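Local coordinates for fibronectin type III domain-containing protein (PDB 6P2K) that probably hydrolyses xyloglucan-type beta-glucans as a family 74 glycoside hydrolase, through its tandem seven-bladed beta-propellers, at residues K72-S84 and L93-F107. Sequence-based numbering, arbitrary orientation.
Sequences KIFVGTLYGLHIS and LVPETENKSIASIAF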
loop_
_atom_site.group_PDB
_atom_site.type_symbol
_atom_site.label_atom_id
_atom_site.label_comp_id
_atom_site.label_asym_id
_atom_site.label_seq_id
_atom_site.Cartn_x
_atom_site.Cartn_y
_atom_site.Cartn_z
ATOM N N LYS B 72 28.634 -11.876 -57.466
ATOM C CA LYS B 72 30.037 -11.526 -57.266
ATOM C C LYS B 72 30.103 -10.350 -56.296
ATOM O O LYS B 72 29.648 -9.248 -56.617
ATOM C CB LYS B 72 30.714 -11.189 -58.590
ATOM C CG LYS B 72 32.222 -11.039 -58.480
ATOM C CD LYS B 72 32.936 -11.489 -59.748
ATOM C CE LYS B 72 32.948 -10.393 -60.802
ATOM N NZ LYS B 72 33.780 -10.775 -61.977
ATOM N N ILE B 73 30.670 -10.588 -55.115
ATOM C CA ILE B 73 30.689 -9.613 -54.031
ATOM C C ILE B 73 32.122 -9.441 -53.549
ATOM O O ILE B 73 32.839 -10.429 -53.357
ATOM C CB ILE B 73 29.780 -10.049 -52.867
ATOM C CG1 ILE B 73 28.323 -10.069 -53.320
ATOM C CG2 ILE B 73 29.963 -9.140 -51.661
ATOM C CD1 ILE B 73 27.494 -11.076 -52.585
ATOM N N PHE B 74 32.532 -8.193 -53.350
ATOM C CA PHE B 74 33.842 -7.872 -52.804
ATOM C C PHE B 74 33.693 -7.364 -51.376
ATOM O O PHE B 74 32.790 -6.574 -51.077
ATOM C CB PHE B 74 34.556 -6.830 -53.664
ATOM C CG PHE B 74 34.903 -7.321 -55.038
ATOM C CD1 PHE B 74 36.090 -7.998 -55.268
ATOM C CD2 PHE B 74 34.039 -7.112 -56.101
ATOM C CE1 PHE B 74 36.411 -8.457 -56.536
ATOM C CE2 PHE B 74 34.354 -7.565 -57.369
ATOM C CZ PHE B 74 35.542 -8.239 -57.587
ATOM N N VAL B 75 34.581 -7.830 -50.500
ATOM C CA VAL B 75 34.560 -7.499 -49.079
ATOM C C VAL B 75 35.956 -7.048 -48.679
ATOM O O VAL B 75 36.914 -7.825 -48.771
ATOM C CB VAL B 75 34.117 -8.694 -48.216
ATOM C CG1 VAL B 75 34.181 -8.333 -46.739
ATOM C CG2 VAL B 75 32.718 -9.147 -48.601
ATOM N N GLY B 76 36.074 -5.797 -48.229
ATOM C CA GLY B 76 37.332 -5.263 -47.762
ATOM C C GLY B 76 37.447 -5.388 -46.257
ATOM O O GLY B 76 36.580 -4.914 -45.518
ATOM N N THR B 77 38.516 -6.040 -45.807
ATOM C CA THR B 77 38.758 -6.279 -44.390
ATOM C C THR B 77 40.122 -5.726 -43.989
ATOM O O THR B 77 40.890 -5.221 -44.812
ATOM C CB THR B 77 38.685 -7.771 -44.048
ATOM O OG1 THR B 77 39.839 -8.440 -44.569
ATOM C CG2 THR B 77 37.433 -8.396 -44.629
ATOM N N LEU B 78 40.415 -5.846 -42.693
ATOM C CA LEU B 78 41.687 -5.370 -42.163
ATOM C C LEU B 78 42.861 -6.145 -42.745
ATOM O O LEU B 78 43.981 -5.624 -42.799
ATOM C CB LEU B 78 41.677 -5.468 -40.638
ATOM C CG LEU B 78 42.877 -4.933 -39.853
ATOM C CD1 LEU B 78 43.076 -3.446 -40.114
ATOM C CD2 LEU B 78 42.705 -5.205 -38.365
ATOM N N TYR B 79 42.633 -7.382 -43.189
ATOM C CA TYR B 79 43.692 -8.195 -43.772
ATOM C C TYR B 79 43.621 -8.272 -45.292
ATOM O O TYR B 79 44.422 -8.986 -45.903
ATOM C CB TYR B 79 43.674 -9.607 -43.181
ATOM C CG TYR B 79 44.994 -10.336 -43.341
ATOM C CD1 TYR B 79 46.134 -9.900 -42.680
ATOM C CD2 TYR B 79 45.104 -11.448 -44.166
ATOM C CE1 TYR B 79 47.347 -10.555 -42.827
ATOM C CE2 TYR B 79 46.316 -12.112 -44.320
ATOM C CZ TYR B 79 47.433 -11.660 -43.647
ATOM O OH TYR B 79 48.638 -12.311 -43.790
ATOM N N GLY B 80 42.693 -7.562 -45.922
ATOM C CA GLY B 80 42.682 -7.464 -47.364
ATOM C C GLY B 80 41.334 -7.798 -47.960
ATOM O O GLY B 80 40.379 -8.155 -47.272
ATOM N N LEU B 81 41.276 -7.680 -49.283
ATOM C CA LEU B 81 40.044 -7.906 -50.022
ATOM C C LEU B 81 39.716 -9.394 -50.091
ATOM O O LEU B 81 40.606 -10.237 -50.231
ATOM C CB LEU B 81 40.181 -7.330 -51.434
ATOM C CG LEU B 81 38.941 -6.992 -52.259
ATOM C CD1 LEU B 81 38.177 -5.836 -51.640
ATOM C CD2 LEU B 81 39.364 -6.655 -53.677
ATOM N N HIS B 82 38.429 -9.710 -49.979
ATOM C CA HIS B 82 37.910 -11.043 -50.241
ATOM C C HIS B 82 36.979 -10.983 -51.445
ATOM O O HIS B 82 36.393 -9.941 -51.748
ATOM C CB HIS B 82 37.147 -11.612 -49.033
ATOM C CG HIS B 82 37.999 -11.832 -47.822
ATOM N ND1 HIS B 82 38.647 -10.806 -47.170
ATOM C CD2 HIS B 82 38.295 -12.961 -47.135
ATOM C CE1 HIS B 82 39.311 -11.293 -46.137
ATOM N NE2 HIS B 82 39.113 -12.598 -46.092
ATOM N N ILE B 83 36.835 -12.114 -52.131
ATOM C CA ILE B 83 35.954 -12.201 -53.288
ATOM C C ILE B 83 35.058 -13.423 -53.137
ATOM O O ILE B 83 35.531 -14.516 -52.804
ATOM C CB ILE B 83 36.742 -12.248 -54.615
ATOM C CG1 ILE B 83 35.782 -12.216 -55.808
ATOM C CG2 ILE B 83 37.675 -13.457 -54.674
ATOM C CD1 ILE B 83 36.480 -12.222 -57.156
ATOM N N SER B 84 33.761 -13.224 -53.345
ATOM C CA SER B 84 32.785 -14.299 -53.416
ATOM C C SER B 84 32.195 -14.347 -54.816
ATOM O O SER B 84 31.911 -13.304 -55.417
ATOM C CB SER B 84 31.666 -14.105 -52.392
ATOM O OG SER B 84 30.692 -15.130 -52.516
ATOM N N LEU B 93 40.384 -15.103 -50.244
ATOM C CA LEU B 93 41.152 -13.886 -50.043
ATOM C C LEU B 93 41.959 -13.555 -51.292
ATOM O O LEU B 93 42.617 -14.428 -51.866
ATOM C CB LEU B 93 42.063 -14.036 -48.830
ATOM C CG LEU B 93 43.057 -12.907 -48.604
ATOM C CD1 LEU B 93 42.384 -11.718 -47.924
ATOM C CD2 LEU B 93 44.133 -13.477 -47.730
ATOM N N VAL B 94 41.892 -12.295 -51.714
ATOM C CA VAL B 94 42.603 -11.831 -52.903
ATOM C C VAL B 94 44.090 -11.757 -52.576
ATOM O O VAL B 94 44.483 -11.037 -51.647
ATOM C CB VAL B 94 42.057 -10.477 -53.381
ATOM C CG1 VAL B 94 42.841 -9.984 -54.594
ATOM C CG2 VAL B 94 40.576 -10.592 -53.711
ATOM N N PRO B 95 44.949 -12.476 -53.305
ATOM C CA PRO B 95 46.357 -12.568 -52.888
ATOM C C PRO B 95 47.118 -11.259 -52.989
ATOM O O PRO B 95 48.021 -11.020 -52.177
ATOM C CB PRO B 95 46.938 -13.628 -53.837
ATOM C CG PRO B 95 45.747 -14.326 -54.429
ATOM C CD PRO B 95 44.673 -13.291 -54.497
ATOM N N GLU B 96 46.789 -10.402 -53.958
ATOM C CA GLU B 96 47.526 -9.153 -54.106
ATOM C C GLU B 96 47.256 -8.193 -52.957
ATOM O O GLU B 96 48.092 -7.330 -52.666
ATOM C CB GLU B 96 47.183 -8.492 -55.440
ATOM C CG GLU B 96 47.564 -9.322 -56.651
ATOM C CD GLU B 96 46.366 -9.978 -57.305
ATOM O OE1 GLU B 96 46.269 -9.918 -58.546
ATOM O OE2 GLU B 96 45.522 -10.551 -56.580
ATOM N N THR B 97 46.111 -8.324 -52.294
ATOM C CA THR B 97 45.743 -7.439 -51.200
ATOM C C THR B 97 45.968 -8.067 -49.830
ATOM O O THR B 97 45.478 -7.533 -48.829
ATOM C CB THR B 97 44.282 -7.006 -51.340
ATOM O OG1 THR B 97 43.418 -8.129 -51.115
ATOM C CG2 THR B 97 44.025 -6.446 -52.731
ATOM N N GLU B 98 46.685 -9.188 -49.762
ATOM C CA GLU B 98 46.971 -9.820 -48.480
ATOM C C GLU B 98 47.712 -8.851 -47.572
ATOM O O GLU B 98 48.658 -8.185 -48.000
ATOM C CB GLU B 98 47.800 -11.090 -48.684
ATOM C CG GLU B 98 47.019 -12.227 -49.320
ATOM C CD GLU B 98 47.543 -13.599 -48.938
ATOM O OE1 GLU B 98 47.588 -14.497 -49.809
ATOM O OE2 GLU B 98 47.906 -13.778 -47.758
ATOM N N ASN B 99 47.273 -8.769 -46.314
ATOM C CA ASN B 99 47.854 -7.874 -45.314
ATOM C C ASN B 99 47.673 -6.403 -45.682
ATOM O O ASN B 99 48.451 -5.551 -45.242
ATOM C CB ASN B 99 49.341 -8.191 -45.086
ATOM C CG ASN B 99 49.800 -7.885 -43.672
ATOM O OD1 ASN B 99 49.091 -7.236 -42.904
ATOM N ND2 ASN B 99 50.994 -8.351 -43.324
ATOM N N LYS B 100 46.648 -6.081 -46.476
ATOM C CA LYS B 100 46.391 -4.721 -46.945
ATOM C C LYS B 100 44.957 -4.337 -46.595
ATOM O O LYS B 100 44.019 -4.778 -47.261
ATOM C CB LYS B 100 46.614 -4.609 -48.454
ATOM C CG LYS B 100 48.046 -4.824 -48.914
ATOM C CD LYS B 100 48.990 -3.828 -48.270
ATOM C CE LYS B 100 48.724 -2.421 -48.782
ATOM N NZ LYS B 100 49.909 -1.530 -48.630
ATOM N N SER B 101 44.784 -3.503 -45.573
ATOM C CA SER B 101 43.444 -3.094 -45.158
ATOM C C SER B 101 42.771 -2.262 -46.243
ATOM O O SER B 101 43.318 -1.248 -46.688
ATOM C CB SER B 101 43.515 -2.299 -43.855
ATOM O OG SER B 101 42.221 -2.060 -43.337
ATOM N N ILE B 102 41.573 -2.679 -46.650
ATOM C CA ILE B 102 40.832 -2.047 -47.737
ATOM C C ILE B 102 39.465 -1.623 -47.224
ATOM O O ILE B 102 38.764 -2.414 -46.580
ATOM C CB ILE B 102 40.699 -2.990 -48.945
ATOM C CG1 ILE B 102 42.077 -3.294 -49.512
ATOM C CG2 ILE B 102 39.820 -2.392 -50.028
ATOM C CD1 ILE B 102 42.066 -4.447 -50.428
ATOM N N ALA B 103 39.079 -0.378 -47.526
ATOM C CA ALA B 103 37.830 0.184 -47.033
ATOM C C ALA B 103 36.991 0.846 -48.121
ATOM O O ALA B 103 36.031 1.552 -47.793
ATOM C CB ALA B 103 38.107 1.196 -45.918
ATOM N N SER B 104 37.313 0.639 -49.397
ATOM C CA SER B 104 36.538 1.219 -50.486
ATOM C C SER B 104 36.646 0.326 -51.713
ATOM O O SER B 104 37.744 -0.112 -52.067
ATOM C CB SER B 104 37.023 2.634 -50.830
ATOM O OG SER B 104 37.352 3.374 -49.668
ATOM N N ILE B 105 35.509 0.057 -52.354
ATOM C CA ILE B 105 35.473 -0.645 -53.635
ATOM C C ILE B 105 34.501 0.090 -54.547
ATOM O O ILE B 105 33.370 0.386 -54.148
ATOM C CB ILE B 105 35.058 -2.124 -53.486
ATOM C CG1 ILE B 105 35.845 -2.803 -52.365
ATOM C CG2 ILE B 105 35.270 -2.867 -54.794
ATOM C CD1 ILE B 105 35.015 -3.767 -51.540
ATOM N N ALA B 106 34.940 0.388 -55.770
ATOM C CA ALA B 106 34.122 1.132 -56.718
ATOM C C ALA B 106 34.288 0.549 -58.113
ATOM O O ALA B 106 35.398 0.192 -58.520
ATOM C CB ALA B 106 34.490 2.622 -56.727
ATOM N N PHE B 107 33.179 0.463 -58.842
ATOM C CA PHE B 107 33.152 -0.072 -60.195
ATOM C C PHE B 107 33.016 1.053 -61.216
ATOM O O PHE B 107 32.538 2.148 -60.913
ATOM C CB PHE B 107 31.998 -1.065 -60.366
ATOM C CG PHE B 107 32.069 -2.247 -59.443
ATOM C CD1 PHE B 107 31.507 -2.192 -58.180
ATOM C CD2 PHE B 107 32.692 -3.416 -59.842
ATOM C CE1 PHE B 107 31.567 -3.277 -57.331
ATOM C CE2 PHE B 107 32.755 -4.504 -58.997
ATOM C CZ PHE B 107 32.191 -4.434 -57.740
#
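Val-94 N gives a nearly straight hydrogen bond to Leu-81 O (2.8 Å), while Leu-81 N turns to the side chain of Thr-97, reaching OG1 at 2.9 Å. That hydroxyl sits between its own backbone N and carbonyl carbon (chi1 69°) and donates a hydrogen bond to Val-94 O. Ile-102 N and Gly-80 N, the latter closing the 77-80 turn, approach Thr-77 O from opposite faces of its plane. Asn-99 N bonds to Tyr-79 O from above the carbonyl plane and also lies over the centre of the Tyr-79 ring, 3.7 Å above its plane. An alanine in place of Tyr-79 would probably leave the 97-100 type II turn without this cover and open a gap beside Leu-93 CD2, which meets the ring edge. Leu-93 CD1 makes a CH-pi contact over the His-82 ring, whose NE2 is held by Val-56 N. In the apolar packing, Leu-81 sets CB on Ile-102 CD1 (3.6 Å) and CD1 on Ile-105 CD1; farther along, Phe-74 CD2 meets Phe-107 CZ at 3.6 Å. Leu-93 thus closes its own four-stranded propeller blade, whereas apolar contacts of Leu-81 and Phe-74 with 102-107 join it to the next, with polar bonds concentrated at the connecting loop.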